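Local coordinates for hypothetical protein PA2218 (Pseudomonas aeruginosa, PDB 2HDW) that is uncharacterised but adopts the alpha/beta hydrolase fold and is probably a hydrolase, its substrate not yet known, at residues T269-H274 with L347-D352; F73-G78 with D131-G136. One frame throughout, in Å; residues are numbered along the deposited sequence.

Contact 1 of 2, residues T269-H274 with L347-D352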
# COMPACT_ATOMS: atom_id res chain seq x y z
N THR A 269 -14.46 -2.76 12.52
CA THR A 269 -15.58 -3.68 12.63
C THR A 269 -15.03 -4.98 12.08
O THR A 269 -13.93 -5.01 11.53
CB THR A 269 -16.81 -3.28 11.78
OG1 THR A 269 -16.53 -3.55 10.40
CG2 THR A 269 -17.14 -1.80 11.96
N PRO A 270 -15.77 -6.08 12.23
CA PRO A 270 -15.29 -7.36 11.71
C PRO A 270 -15.02 -7.33 10.20
O PRO A 270 -14.32 -8.20 9.68
CB PRO A 270 -16.41 -8.32 12.10
CG PRO A 270 -16.84 -7.78 13.43
CD PRO A 270 -16.91 -6.28 13.16
N ARG A 271 -15.57 -6.34 9.51
CA ARG A 271 -15.38 -6.24 8.06
C ARG A 271 -13.90 -6.25 7.64
O ARG A 271 -13.51 -7.04 6.78
CB ARG A 271 -16.05 -4.97 7.52
CG ARG A 271 -15.91 -4.79 6.01
CD ARG A 271 -16.53 -3.50 5.52
NE ARG A 271 -16.25 -3.26 4.11
CZ ARG A 271 -16.71 -2.23 3.41
NH1 ARG A 271 -17.47 -1.32 3.99
NH2 ARG A 271 -16.38 -2.10 2.13
N GLY A 272 -13.09 -5.40 8.26
CA GLY A 272 -11.68 -5.37 7.89
C GLY A 272 -10.72 -5.16 9.05
O GLY A 272 -9.54 -4.89 8.84
N TYR A 273 -11.21 -5.31 10.27
CA TYR A 273 -10.37 -5.11 11.43
C TYR A 273 -9.26 -6.14 11.59
O TYR A 273 -9.46 -7.34 11.37
CB TYR A 273 -11.22 -5.13 12.71
CG TYR A 273 -10.41 -5.10 13.99
CD1 TYR A 273 -9.96 -3.89 14.52
CD2 TYR A 273 -10.07 -6.28 14.65
CE1 TYR A 273 -9.18 -3.86 15.68
CE2 TYR A 273 -9.29 -6.26 15.80
CZ TYR A 273 -8.85 -5.05 16.31
OH TYR A 273 -8.08 -5.02 17.45
N HIS A 274 -8.07 -5.67 11.93
CA HIS A 274 -6.95 -6.56 12.22
C HIS A 274 -6.12 -5.85 13.28
O HIS A 274 -5.67 -4.72 13.08
CB HIS A 274 -6.10 -6.88 11.00
CG HIS A 274 -5.14 -8.00 11.25
ND1 HIS A 274 -4.03 -7.86 12.05
CD2 HIS A 274 -5.19 -9.31 10.91
CE1 HIS A 274 -3.44 -9.03 12.20
NE2 HIS A 274 -4.12 -9.93 11.51
N LEU A 347 -13.34 0.05 -2.98
CA LEU A 347 -12.27 -0.64 -3.69
C LEU A 347 -11.29 -1.36 -2.77
O LEU A 347 -10.22 -1.79 -3.20
CB LEU A 347 -11.51 0.34 -4.61
CG LEU A 347 -12.07 0.51 -6.03
CD1 LEU A 347 -13.54 0.89 -5.98
CD2 LEU A 347 -11.28 1.57 -6.79
N TYR A 348 -11.67 -1.49 -1.50
CA TYR A 348 -10.85 -2.20 -0.52
C TYR A 348 -11.21 -3.68 -0.55
O TYR A 348 -10.34 -4.55 -0.64
CB TYR A 348 -11.13 -1.67 0.89
CG TYR A 348 -10.27 -0.51 1.37
CD1 TYR A 348 -9.60 0.31 0.46
CD2 TYR A 348 -10.16 -0.22 2.73
CE1 TYR A 348 -8.83 1.40 0.91
CE2 TYR A 348 -9.40 0.86 3.18
CZ TYR A 348 -8.74 1.67 2.26
OH TYR A 348 -8.00 2.74 2.70
N ASP A 349 -12.51 -3.97 -0.50
CA ASP A 349 -12.97 -5.35 -0.45
C ASP A 349 -14.23 -5.71 -1.23
O ASP A 349 -14.67 -6.86 -1.18
CB ASP A 349 -13.17 -5.75 1.01
CG ASP A 349 -14.25 -4.91 1.70
OD1 ASP A 349 -14.64 -3.88 1.13
OD2 ASP A 349 -14.70 -5.28 2.81
N ARG A 350 -14.83 -4.75 -1.94
CA ARG A 350 -16.05 -5.06 -2.69
C ARG A 350 -15.74 -5.68 -4.04
O ARG A 350 -15.29 -5.01 -4.97
CB ARG A 350 -16.90 -3.80 -2.89
CG ARG A 350 -17.40 -3.13 -1.61
CD ARG A 350 -18.21 -4.08 -0.74
NE ARG A 350 -18.97 -3.35 0.28
CZ ARG A 350 -19.32 -3.86 1.46
NH1 ARG A 350 -18.97 -5.10 1.78
NH2 ARG A 350 -20.00 -3.12 2.32
N LEU A 351 -15.99 -6.99 -4.15
CA LEU A 351 -15.73 -7.73 -5.38
C LEU A 351 -16.50 -7.21 -6.59
O LEU A 351 -16.03 -7.32 -7.72
CB LEU A 351 -16.04 -9.21 -5.17
CG LEU A 351 -14.85 -10.10 -4.80
CD1 LEU A 351 -13.94 -10.21 -6.01
CD2 LEU A 351 -14.09 -9.54 -3.60
N ASP A 352 -17.67 -6.64 -6.35
CA ASP A 352 -18.50 -6.11 -7.42
C ASP A 352 -18.11 -4.67 -7.76
O ASP A 352 -18.69 -4.06 -8.66
CB ASP A 352 -19.97 -6.18 -7.01
CG ASP A 352 -20.22 -5.57 -5.65
OD1 ASP A 352 -19.55 -5.99 -4.67
OD2 ASP A 352 -21.09 -4.67 -5.54
O HOH W 1 -13.19 -7.21 3.93
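R271 grips D349 side-on in a bidentate salt bridge at the surface of this alpha/beta hydrolase fold, tying the loop after helix 258-267 to the short helix 346-349. NE donates to D349 OD2 at 2.9 Å and NH2 to D349 OD1 at 2.7 Å. Both bonds are nearly straight and meet the syn lone pairs of the carboxylate, whose plane lies only 13° from that of the guanidinium. R271 reaches this position fully extended, with CG swung opposite the backbone N (chi1 -180°).

Stacking adds a second layer. The guanidinium of R350, whose chain bends at chi2, lies flat over one face of the R271 group, centres 3.6 Å apart and planes 14° apart. R271 NH2 comes within 3.4 Å of R350 NE, two donors that do not bond, and the carboxylate of D349 probably eases the closeness of the two charges.

Around the pair, Y266 of helix 258-267 touches the side chains of R271 and D349, and an ST turn at the head of the loop links R271 N to T269 OG1 at 3.1 Å. A water bridges backbone and carboxylate, donating to R271 O at 2.9 Å and to D349 OD2 at 2.7 Å.

Contact 2 of 2, residues F73-G78 with D131-G136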
# COMPACT_ATOMS: atom_id res chain seq x y z
N PHE A 73 11.95 -11.30 3.82
CA PHE A 73 13.03 -10.82 2.97
C PHE A 73 13.43 -9.44 3.46
O PHE A 73 12.61 -8.71 4.03
CB PHE A 73 12.56 -10.78 1.51
CG PHE A 73 11.26 -10.06 1.32
CD1 PHE A 73 11.21 -8.67 1.29
CD2 PHE A 73 10.07 -10.77 1.17
CE1 PHE A 73 10.00 -7.99 1.13
CE2 PHE A 73 8.85 -10.11 1.01
CZ PHE A 73 8.82 -8.72 0.99
N ALA A 74 14.69 -9.06 3.24
CA ALA A 74 15.15 -7.76 3.71
C ALA A 74 15.17 -6.69 2.63
O ALA A 74 15.17 -7.00 1.43
CB ALA A 74 16.55 -7.91 4.32
N ASN A 75 15.15 -5.42 3.04
CA ASN A 75 15.23 -4.34 2.07
C ASN A 75 16.64 -3.75 2.16
O ASN A 75 17.43 -4.17 3.01
CB ASN A 75 14.16 -3.26 2.32
CG ASN A 75 14.32 -2.54 3.65
OD1 ASN A 75 15.39 -2.52 4.26
ND2 ASN A 75 13.24 -1.91 4.10
N ARG A 76 16.95 -2.81 1.27
CA ARG A 76 18.29 -2.21 1.23
C ARG A 76 18.69 -1.47 2.49
O ARG A 76 19.88 -1.19 2.71
CB ARG A 76 18.41 -1.26 0.04
CG ARG A 76 18.36 -1.92 -1.33
CD ARG A 76 18.71 -0.94 -2.45
NE ARG A 76 17.95 0.30 -2.36
CZ ARG A 76 18.41 1.42 -1.82
NH1 ARG A 76 19.63 1.47 -1.32
NH2 ARG A 76 17.63 2.50 -1.78
N TYR A 77 17.72 -1.13 3.32
CA TYR A 77 18.03 -0.39 4.53
C TYR A 77 18.21 -1.29 5.75
O TYR A 77 18.31 -0.80 6.89
CB TYR A 77 16.96 0.68 4.76
CG TYR A 77 16.93 1.70 3.63
CD1 TYR A 77 18.11 2.29 3.16
CD2 TYR A 77 15.72 2.08 3.04
CE1 TYR A 77 18.09 3.24 2.14
CE2 TYR A 77 15.69 3.04 2.02
CZ TYR A 77 16.87 3.61 1.57
OH TYR A 77 16.84 4.57 0.58
N GLY A 78 18.24 -2.59 5.50
CA GLY A 78 18.45 -3.57 6.57
C GLY A 78 17.24 -4.05 7.34
O GLY A 78 17.38 -4.72 8.36
N ASP A 131 3.99 -6.68 4.62
CA ASP A 131 3.83 -5.69 5.67
C ASP A 131 4.98 -4.70 5.54
O ASP A 131 6.15 -5.10 5.54
CB ASP A 131 3.86 -6.34 7.06
CG ASP A 131 2.58 -7.07 7.39
OD1 ASP A 131 1.52 -6.67 6.87
OD2 ASP A 131 2.63 -8.03 8.20
N PRO A 132 4.67 -3.41 5.40
CA PRO A 132 5.70 -2.37 5.28
C PRO A 132 6.64 -2.37 6.48
O PRO A 132 6.29 -2.86 7.55
CB PRO A 132 4.88 -1.08 5.20
CG PRO A 132 3.60 -1.53 4.53
CD PRO A 132 3.32 -2.84 5.23
N SER A 133 7.84 -1.82 6.28
CA SER A 133 8.84 -1.72 7.34
C SER A 133 8.22 -1.14 8.62
O SER A 133 7.38 -0.25 8.55
CB SER A 133 10.00 -0.82 6.90
OG SER A 133 10.88 -1.49 6.01
N TYR A 134 8.65 -1.66 9.77
CA TYR A 134 8.17 -1.19 11.07
C TYR A 134 6.72 -1.52 11.42
O TYR A 134 6.25 -1.14 12.49
CB TYR A 134 8.33 0.33 11.20
CG TYR A 134 9.72 0.87 10.94
CD1 TYR A 134 10.72 0.78 11.90
CD2 TYR A 134 10.02 1.49 9.73
CE1 TYR A 134 11.99 1.32 11.66
CE2 TYR A 134 11.28 2.02 9.48
CZ TYR A 134 12.26 1.93 10.45
OH TYR A 134 13.51 2.44 10.17
N THR A 135 6.01 -2.21 10.53
CA THR A 135 4.60 -2.54 10.78
C THR A 135 4.24 -4.01 10.61
O THR A 135 5.03 -4.79 10.08
CB THR A 135 3.66 -1.71 9.87
OG1 THR A 135 3.77 -2.18 8.52
CG2 THR A 135 4.04 -0.23 9.91
N GLY A 136 3.04 -4.37 11.04
CA GLY A 136 2.58 -5.74 10.93
C GLY A 136 3.52 -6.74 11.58
O GLY A 136 3.92 -6.57 12.73
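N75 meets S133 through the end of its amide, with ND2 and S133 OG 3.1 Å apart. This one approach makes up the whole touch between residues 73-78 and 131-136, whose backbones stay well separated: even the nearest CA atoms, those of N75 and S133, are 8.7 Å apart. The two polar ends share an acceptor, which probably explains their closeness: N75 ND2 and S133 OG both hydrogen-bond D154 OD1 on helix 148-164, one carboxylate oxygen thus serving two buried residues from different loops.

The other end of the N75 amide serves its own turn. With CG placed between the backbone N and the carbonyl carbon (chi1 64°), OD1 folds back over the residues that follow and accepts a hydrogen bond from I79 N, with a weak one from Y77 N at 2.9 Å. The turn itself is type I, closed by G78 N to N75 O at 3.1 Å, and it joins the antiparallel strands 66-74 and 80-88 as a beta hairpin at the margin of the alpha/beta hydrolase sheet. S133 belongs to the loop that leaves strand 126-130 for helix 148-164, so the helix carrying D154 receives both the hairpin turn and this loop; N75 also packs on A157, and S133 on I150.

A type II turn from P132 to T135 shapes the other segment. P132 O takes two bonds from the same face of its carbonyl plane, one from T135 N at 3.1 Å and one from T135 OG1 at 2.8 Å; the hydroxyl approaches 40° out of that plane. Y134, at the third position of the turn, takes a positive phi of 69°.

In the fold
Contacts 1 and 2 illustrate how one alpha/beta hydrolase sheet can have its loops meet in different ways: charged groups at the surface, and two buried polar groups sharing an acceptor. Their centres lie 25 Å apart and their nearest atoms about 7 Å, without touching. Contact 2 belongs to the first strands of the sheet, with outermost strand 66-74 on one side and the loop after 126-130 on the other. In contact 1 the 347-352 segment follows strand 334-339, the outermost strand at the far side. Its Y348 packs against C179 and H344, which sit where this fold usually has its nucleophile and histidine, so contact 1 probably borders the active site.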